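Local coordinates for protein PHB depolymerase (Penicillium funiculosum, PDB 2D81) that probably hydrolyses ester bonds of the bacterial storage polyester polyhydroxybutyrate, breaking the polymer down as an alpha/beta-hydrolase-fold depolymerase, at residues A[246-251]-A[256-261]; A[4-9]-A[206-211]. All coordinates share one frame; numbering follows the deposited sequence.

Contact 1: A[246-251]-A[256-261]; sequences GYNKWA and MIILYP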
ATOM      1  N   GLY A 246      11.622  -5.033   4.692  1.00  6.63           N
ATOM      2  CA  GLY A 246      11.830  -4.910   6.125  1.00  7.25           C
ATOM      3  C   GLY A 246      10.582  -4.898   6.994  1.00  5.79           C
ATOM      4  O   GLY A 246      10.688  -4.741   8.210  1.00  6.13           O
ATOM      5  N   TYR A 247       9.404  -5.064   6.398  1.00  6.58           N
ATOM      6  CA  TYR A 247       8.176  -5.139   7.192  1.00  6.17           C
ATOM      7  C   TYR A 247       8.229  -6.312   8.160  1.00  5.50           C
ATOM      8  O   TYR A 247       7.830  -6.193   9.321  1.00  5.76           O
ATOM      9  CB  TYR A 247       6.939  -5.318   6.308  1.00  7.74           C
ATOM     10  CG  TYR A 247       6.560  -4.129   5.460  1.00  6.81           C
ATOM     11  CD1 TYR A 247       7.034  -3.997   4.160  1.00  6.92           C
ATOM     12  CD2 TYR A 247       5.690  -3.152   5.947  1.00  8.37           C
ATOM     13  CE1 TYR A 247       6.647  -2.928   3.357  1.00  7.96           C
ATOM     14  CE2 TYR A 247       5.300  -2.077   5.156  1.00  7.34           C
ATOM     15  CZ  TYR A 247       5.780  -1.974   3.860  1.00  7.86           C
ATOM     16  OH  TYR A 247       5.386  -0.927   3.064  1.00  8.05           O
ATOM     17  N   ASN A 248       8.708  -7.451   7.669  1.00  5.12           N
ATOM     18  CA  ASN A 248       8.620  -8.687   8.433  1.00  6.25           C
ATOM     19  C   ASN A 248       9.462  -8.630   9.698  1.00  6.38           C
ATOM     20  O   ASN A 248       9.112  -9.244  10.704  1.00  7.74           O
ATOM     21  CB  ASN A 248       9.049  -9.884   7.578  1.00  7.24           C
ATOM     22  CG  ASN A 248       8.181 -10.058   6.351  1.00  9.37           C
ATOM     23  OD1 ASN A 248       7.050  -9.574   6.307  1.00  8.20           O
ATOM     24  ND2 ASN A 248       8.700 -10.762   5.352  1.00 10.30           N
ATOM     25  N   LYS A 249      10.567  -7.889   9.647  1.00  6.82           N
ATOM     26  CA  LYS A 249      11.435  -7.730  10.812  1.00  8.25           C
ATOM     27  C   LYS A 249      10.667  -7.139  11.989  1.00  8.76           C
ATOM     28  O   LYS A 249      10.858  -7.548  13.136  1.00  7.96           O
ATOM     29  CB  LYS A 249      12.619  -6.820  10.473  1.00  9.88           C
ATOM     30  CG  LYS A 249      13.513  -7.353   9.368  1.00 11.21           C
ATOM     31  CD  LYS A 249      14.679  -6.415   9.104  1.00 12.75           C
ATOM     32  CE  LYS A 249      15.598  -6.973   8.033  1.00 17.04           C
ATOM     33  NZ  LYS A 249      16.181  -8.283   8.437  1.00 18.74           N
ATOM     34  N   TRP A 250       9.802  -6.171  11.698  1.00  7.10           N
ATOM     35  CA  TRP A 250       8.986  -5.541  12.728  1.00  7.46           C
ATOM     36  C   TRP A 250       7.780  -6.393  13.112  1.00  7.16           C
ATOM     37  O   TRP A 250       7.435  -6.502  14.291  1.00  5.74           O
ATOM     38  CB  TRP A 250       8.523  -4.156  12.260  1.00  6.89           C
ATOM     39  CG  TRP A 250       9.631  -3.153  12.233  1.00  6.32           C
ATOM     40  CD1 TRP A 250      10.421  -2.818  11.167  1.00  7.15           C
ATOM     41  CD2 TRP A 250      10.121  -2.398  13.346  1.00  7.39           C
ATOM     42  NE1 TRP A 250      11.375  -1.902  11.552  1.00  6.45           N
ATOM     43  CE2 TRP A 250      11.213  -1.628  12.885  1.00  8.24           C
ATOM     44  CE3 TRP A 250       9.744  -2.300  14.695  1.00  9.37           C
ATOM     45  CZ2 TRP A 250      11.932  -0.770  13.724  1.00  9.96           C
ATOM     46  CZ3 TRP A 250      10.460  -1.445  15.529  1.00  9.66           C
ATOM     47  CH2 TRP A 250      11.542  -0.693  15.038  1.00  9.83           C
ATOM     48  N   ALA A 251       7.137  -6.994  12.118  1.00  5.92           N
ATOM     49  CA  ALA A 251       5.983  -7.848  12.371  1.00  6.23           C
ATOM     50  C   ALA A 251       6.359  -8.976  13.327  1.00  7.53           C
ATOM     51  O   ALA A 251       5.569  -9.357  14.199  1.00  6.67           O
ATOM     52  CB  ALA A 251       5.467  -8.429  11.060  1.00  7.96           C
ATOM     53  N   MET A 256       2.172  -9.399  14.528  1.00  6.86           N
ATOM     54  CA  MET A 256       1.598  -8.752  13.354  1.00  7.19           C
ATOM     55  C   MET A 256       1.784  -9.633  12.123  1.00  6.82           C
ATOM     56  O   MET A 256       2.885 -10.109  11.854  1.00  6.51           O
ATOM     57  CB  MET A 256       2.274  -7.398  13.126  1.00  6.79           C
ATOM     58  CG  MET A 256       1.662  -6.564  12.015  1.00  8.48           C
ATOM     59  SD  MET A 256       2.607  -5.057  11.743  1.00  9.45           S
ATOM     60  CE  MET A 256       2.282  -4.178  13.298  1.00  8.77           C
ATOM     61  N   ILE A 257       0.698  -9.851  11.386  1.00  5.47           N
ATOM     62  CA  ILE A 257       0.765 -10.513  10.090  1.00  6.28           C
ATOM     63  C   ILE A 257       0.905  -9.446   9.002  1.00  6.94           C
ATOM     64  O   ILE A 257       0.261  -8.399   9.066  1.00  6.40           O
ATOM     65  CB  ILE A 257      -0.515 -11.347   9.837  1.00  6.65           C
ATOM     66  CG1 ILE A 257      -0.595 -12.489  10.857  1.00  6.94           C
ATOM     67  CG2 ILE A 257      -0.522 -11.894   8.415  1.00  6.80           C
ATOM     68  CD1 ILE A 257      -1.874 -13.317  10.760  1.00  6.48           C
ATOM     69  N   ILE A 258       1.764  -9.698   8.020  1.00  5.42           N
ATOM     70  CA  ILE A 258       1.866  -8.809   6.866  1.00  5.89           C
ATOM     71  C   ILE A 258       1.305  -9.528   5.647  1.00  6.08           C
ATOM     72  O   ILE A 258       1.813 -10.577   5.251  1.00  5.74           O
ATOM     73  CB  ILE A 258       3.333  -8.417   6.555  1.00  5.38           C
ATOM     74  CG1 ILE A 258       4.039  -7.899   7.815  1.00  3.42           C
ATOM     75  CG2 ILE A 258       3.357  -7.356   5.465  1.00  5.95           C
ATOM     76  CD1 ILE A 258       3.468  -6.609   8.380  1.00  3.38           C
ATOM     77  N   LEU A 259       0.253  -8.969   5.055  1.00  5.81           N
ATOM     78  CA  LEU A 259      -0.330  -9.536   3.840  1.00  5.17           C
ATOM     79  C   LEU A 259       0.269  -8.857   2.615  1.00  5.32           C
ATOM     80  O   LEU A 259       0.316  -7.627   2.543  1.00  5.64           O
ATOM     81  CB  LEU A 259      -1.850  -9.344   3.842  1.00  5.27           C
ATOM     82  CG  LEU A 259      -2.612  -9.690   2.558  1.00  4.64           C
ATOM     83  CD1 LEU A 259      -2.494 -11.186   2.263  1.00  6.82           C
ATOM     84  CD2 LEU A 259      -4.077  -9.295   2.716  1.00  6.60           C
ATOM     85  N   TYR A 260       0.737  -9.664   1.667  1.00  4.46           N
ATOM     86  CA  TYR A 260       1.347  -9.146   0.441  1.00  5.83           C
ATOM     87  C   TYR A 260       0.579  -9.569  -0.810  1.00  6.08           C
ATOM     88  O   TYR A 260       0.916 -10.576  -1.435  1.00  6.90           O
ATOM     89  CB  TYR A 260       2.794  -9.642   0.284  1.00  4.66           C
ATOM     90  CG  TYR A 260       3.769  -9.209   1.355  1.00  5.67           C
ATOM     91  CD1 TYR A 260       4.020 -10.013   2.472  1.00  6.88           C
ATOM     92  CD2 TYR A 260       4.470  -8.010   1.236  1.00  5.42           C
ATOM     93  CE1 TYR A 260       4.952  -9.630   3.441  1.00  6.23           C
ATOM     94  CE2 TYR A 260       5.401  -7.617   2.199  1.00  6.43           C
ATOM     95  CZ  TYR A 260       5.637  -8.431   3.295  1.00  5.27           C
ATOM     96  OH  TYR A 260       6.555  -8.042   4.245  1.00  6.37           O
ATOM     97  N   PRO A 261      -0.464  -8.816  -1.192  1.00  5.65           N
ATOM     98  CA  PRO A 261      -1.222  -9.182  -2.397  1.00  5.51           C
ATOM     99  C   PRO A 261      -0.305  -8.983  -3.606  1.00  5.03           C
ATOM    100  O   PRO A 261       0.629  -8.188  -3.547  1.00  5.24           O
ATOM    101  CB  PRO A 261      -2.386  -8.189  -2.394  1.00  4.35           C
ATOM    102  CG  PRO A 261      -2.523  -7.810  -0.928  1.00  5.93           C
ATOM    103  CD  PRO A 261      -1.091  -7.678  -0.499  1.00  6.08           C
TER
HETATM  104  O   HOH W   1       9.887  -7.639   4.979  1.00 15.51           O
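A251 lies close to M256 where helix 247-251 ends and strand 256-260 starts, the two axes running nearly antiparallel at 157° and approaching to 8.1 Å. A weak backbone bond from M256 N to A251 O, at 3.4 Å, ties the ends of the short connection. The A251 methyl presses on the strand: its CB is 3.6 Å from CG1 of I258, the branch turned to the helix, and 3.2 Å from M256 O, which is buried with no partner. One turn back, N248 and Y260 reach for each other from opposite directions. With CG of N248 beside its backbone N (chi1 -60°), OD1 comes to the edge of the Y260 ring and accepts a hydrogen bond from Y260 OH at 2.6 Å. Amide and ring planes stand 86° apart. CB of Y247 packs on the same hydroxyl, while Y247 OH is hydrogen-bonded to S16 OG. Water 1 accepts from N248 N at 2.9 Å and donates weakly to Y260 OH. These are the last helix and second strand of a beta-alpha-beta crossover from strand 221-227. The one direct side-chain hydrogen bond, short but approached from above the amide plane, is buried beside Y247 CB and I258, and should fix the N248 amide.

Contact 2: A[4-9]-A[206-211]; sequences PAFNVN and GYLYVP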
ATOM      1  N   PRO A   4      -5.921 -18.708   5.044  1.00 11.95           N
ATOM      2  CA  PRO A   4      -6.408 -19.021   6.393  1.00 12.12           C
ATOM      3  C   PRO A   4      -7.094 -17.863   7.110  1.00 11.63           C
ATOM      4  O   PRO A   4      -6.845 -16.689   6.817  1.00 10.88           O
ATOM      5  CB  PRO A   4      -5.140 -19.463   7.130  1.00 13.22           C
ATOM      6  CG  PRO A   4      -4.231 -19.926   6.031  1.00 14.06           C
ATOM      7  CD  PRO A   4      -4.460 -18.871   4.982  1.00 12.82           C
ATOM      8  N   ALA A   5      -7.960 -18.211   8.057  1.00 11.56           N
ATOM      9  CA  ALA A   5      -8.458 -17.263   9.041  1.00 11.77           C
ATOM     10  C   ALA A   5      -7.518 -17.288  10.241  1.00 11.94           C
ATOM     11  O   ALA A   5      -7.101 -18.359  10.691  1.00 12.15           O
ATOM     12  CB  ALA A   5      -9.871 -17.649   9.476  1.00 11.97           C
ATOM     13  N   PHE A   6      -7.178 -16.108  10.748  1.00 10.80           N
ATOM     14  CA  PHE A   6      -6.306 -16.000  11.910  1.00 10.19           C
ATOM     15  C   PHE A   6      -6.979 -15.227  13.038  1.00 10.89           C
ATOM     16  O   PHE A   6      -8.013 -14.591  12.836  1.00  9.89           O
ATOM     17  CB  PHE A   6      -4.991 -15.315  11.529  1.00 10.83           C
ATOM     18  CG  PHE A   6      -4.109 -16.145  10.645  1.00  9.63           C
ATOM     19  CD1 PHE A   6      -4.238 -16.093   9.262  1.00 12.07           C
ATOM     20  CD2 PHE A   6      -3.159 -16.993  11.199  1.00 12.13           C
ATOM     21  CE1 PHE A   6      -3.429 -16.879   8.441  1.00 13.22           C
ATOM     22  CE2 PHE A   6      -2.346 -17.783  10.389  1.00 11.73           C
ATOM     23  CZ  PHE A   6      -2.481 -17.724   9.008  1.00 11.72           C
ATOM     24  N   ASN A   7      -6.390 -15.288  14.229  1.00  9.83           N
ATOM     25  CA  ASN A   7      -6.921 -14.542  15.357  1.00  9.65           C
ATOM     26  C   ASN A   7      -6.400 -13.117  15.274  1.00  9.75           C
ATOM     27  O   ASN A   7      -5.459 -12.736  15.977  1.00  9.89           O
ATOM     28  CB  ASN A   7      -6.502 -15.183  16.682  1.00  9.50           C
ATOM     29  CG  ASN A   7      -7.181 -14.536  17.875  1.00 10.49           C
ATOM     30  OD1 ASN A   7      -8.043 -13.672  17.715  1.00  8.61           O
ATOM     31  ND2 ASN A   7      -6.803 -14.959  19.076  1.00  6.68           N
ATOM     32  N   VAL A   8      -7.015 -12.340  14.392  1.00  9.05           N
ATOM     33  CA  VAL A   8      -6.630 -10.951  14.179  1.00  7.27           C
ATOM     34  C   VAL A   8      -7.803 -10.048  14.519  1.00  7.54           C
ATOM     35  O   VAL A   8      -8.918 -10.259  14.041  1.00  8.22           O
ATOM     36  CB  VAL A   8      -6.222 -10.712  12.710  1.00  7.77           C
ATOM     37  CG1 VAL A   8      -5.956  -9.230  12.478  1.00  9.19           C
ATOM     38  CG2 VAL A   8      -4.981 -11.531  12.374  1.00  6.80           C
ATOM     39  N   ASN A   9      -7.555  -9.040  15.348  1.00  7.65           N
ATOM     40  CA  ASN A   9      -8.608  -8.099  15.700  1.00 10.19           C
ATOM     41  C   ASN A   9      -8.934  -7.233  14.487  1.00 10.71           C
ATOM     42  O   ASN A   9      -8.049  -6.608  13.908  1.00 11.49           O
ATOM     43  CB  ASN A   9      -8.172  -7.206  16.861  1.00 11.09           C
ATOM     44  CG  ASN A   9      -9.348  -6.528  17.538  1.00 13.68           C
ATOM     45  OD1 ASN A   9     -10.264  -6.047  16.872  1.00 14.22           O
ATOM     46  ND2 ASN A   9      -9.328  -6.484  18.866  1.00 15.65           N
ATOM     47  N   GLY A 206      -1.029 -15.075  -3.915  1.00  8.29           N
ATOM     48  CA  GLY A 206      -0.580 -14.016  -3.029  1.00  8.05           C
ATOM     49  C   GLY A 206       0.218 -14.588  -1.871  1.00  7.93           C
ATOM     50  O   GLY A 206       0.317 -15.808  -1.725  1.00  6.81           O
ATOM     51  N   TYR A 207       0.783 -13.713  -1.045  1.00  7.84           N
ATOM     52  CA  TYR A 207       1.619 -14.156   0.065  1.00  6.66           C
ATOM     53  C   TYR A 207       1.292 -13.416   1.354  1.00  7.18           C
ATOM     54  O   TYR A 207       0.705 -12.333   1.329  1.00  6.68           O
ATOM     55  CB  TYR A 207       3.098 -13.959  -0.275  1.00  8.16           C
ATOM     56  CG  TYR A 207       3.542 -14.742  -1.484  1.00 10.04           C
ATOM     57  CD1 TYR A 207       3.314 -14.262  -2.775  1.00  9.99           C
ATOM     58  CD2 TYR A 207       4.145 -15.989  -1.342  1.00  9.64           C
ATOM     59  CE1 TYR A 207       3.675 -15.010  -3.891  1.00 12.07           C
ATOM     60  CE2 TYR A 207       4.508 -16.744  -2.451  1.00 12.08           C
ATOM     61  CZ  TYR A 207       4.270 -16.251  -3.720  1.00 10.98           C
ATOM     62  OH  TYR A 207       4.610 -17.008  -4.815  1.00 14.31           O
ATOM     63  N   LEU A 208       1.667 -14.011   2.482  1.00  7.25           N
ATOM     64  CA  LEU A 208       1.572 -13.331   3.768  1.00  7.52           C
ATOM     65  C   LEU A 208       2.641 -13.849   4.714  1.00  7.47           C
ATOM     66  O   LEU A 208       2.928 -15.049   4.742  1.00  9.32           O
ATOM     67  CB  LEU A 208       0.185 -13.528   4.402  1.00  7.49           C
ATOM     68  CG  LEU A 208      -0.281 -14.946   4.754  1.00  8.69           C
ATOM     69  CD1 LEU A 208      -1.384 -14.879   5.807  1.00  8.97           C
ATOM     70  CD2 LEU A 208      -0.773 -15.653   3.505  1.00  8.82           C
ATOM     71  N   TYR A 209       3.238 -12.941   5.480  1.00  6.70           N
ATOM     72  CA  TYR A 209       4.184 -13.340   6.508  1.00  6.78           C
ATOM     73  C   TYR A 209       3.470 -13.517   7.837  1.00  6.94           C
ATOM     74  O   TYR A 209       2.791 -12.603   8.311  1.00  6.70           O
ATOM     75  CB  TYR A 209       5.295 -12.302   6.678  1.00  7.14           C
ATOM     76  CG  TYR A 209       6.253 -12.705   7.768  1.00  6.80           C
ATOM     77  CD1 TYR A 209       7.072 -13.824   7.615  1.00  8.80           C
ATOM     78  CD2 TYR A 209       6.268 -12.041   8.992  1.00  7.80           C
ATOM     79  CE1 TYR A 209       7.874 -14.278   8.658  1.00  7.98           C
ATOM     80  CE2 TYR A 209       7.069 -12.487  10.047  1.00  7.79           C
ATOM     81  CZ  TYR A 209       7.866 -13.609   9.868  1.00  9.92           C
ATOM     82  OH  TYR A 209       8.642 -14.075  10.902  1.00 11.16           O
ATOM     83  N   VAL A 210       3.630 -14.694   8.434  1.00  5.97           N
ATOM     84  CA  VAL A 210       2.975 -15.009   9.699  1.00  7.39           C
ATOM     85  C   VAL A 210       4.005 -15.343  10.773  1.00  7.59           C
ATOM     86  O   VAL A 210       4.652 -16.389  10.717  1.00  7.38           O
ATOM     87  CB  VAL A 210       2.017 -16.219   9.552  1.00  8.07           C
ATOM     88  CG1 VAL A 210       1.367 -16.539  10.893  1.00  8.63           C
ATOM     89  CG2 VAL A 210       0.945 -15.915   8.510  1.00  7.38           C
ATOM     90  N   PRO A 211       4.178 -14.450  11.761  1.00  6.80           N
ATOM     91  CA  PRO A 211       5.142 -14.687  12.844  1.00  7.28           C
ATOM     92  C   PRO A 211       4.737 -15.943  13.607  1.00  8.80           C
ATOM     93  O   PRO A 211       3.573 -16.336  13.579  1.00  7.26           O
ATOM     94  CB  PRO A 211       5.007 -13.433  13.709  1.00  8.37           C
ATOM     95  CG  PRO A 211       4.584 -12.382  12.724  1.00  7.32           C
ATOM     96  CD  PRO A 211       3.565 -13.117  11.891  1.00  8.46           C
TER
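F6 meets the strand with the far end of its ring, whose carbons are spread over two residues of 206-211. CE1 lies 3.9 Å from CD1 of L208, CZ is 3.9 Å from CG2 of V210, and CE2 is equally far from V210 CG1, so both valine methyls take part. L208 and V210, two apart in the strand, project from the same face and approach the ring from the opposite direction. L208 CG lies between its backbone N and carbonyl carbon (chi1 62°), a rotamer that delivers CD1 to the ring. Next out, I257 of the neighbouring strand touches both F6 and L208, and L189 of strand 187-192 packs against L208 and V210. The F6 backbone is positioned by a hydrogen bond with the backbone of I313 in helix 301-314. N7 is the centre of an inverse gamma turn, closed by a weak V8 N to F6 O hydrogen bond of 2.9 Å. The N7 amide is itself fixed by G217 O and Q318 N, and N7 and N9 both form backbone hydrogen bonds with C221 of strand 221-227. Since no hydrogen bond crosses between the two segments, the N-terminal arm is joined to strand 205-210 here purely by apolar contact, its directional bonds going elsewhere.

In the fold
Strands 256-260 and 205-210 are antiparallel neighbours in the large mixed sheet of this alpha/beta hydrolase, and they bring the two contacts together, with centres 10 Å apart. Probable backbone hydrogen bonds join them, from Y260 N to Y207 O and from Y209 N to I258 O. Contact 1 puts helix 247-251 on one face of the sheet; in contact 2 the N-terminal segment packs on the other, where helix 301-314 also lies. Along the chain they are in series: 4-9 meets 206-211 before 246-251 meets 256-261. The two faces near these strands are thus covered by one piece close in sequence and one from the far N-terminus, and the first residues lie close to the chain's C-terminal end.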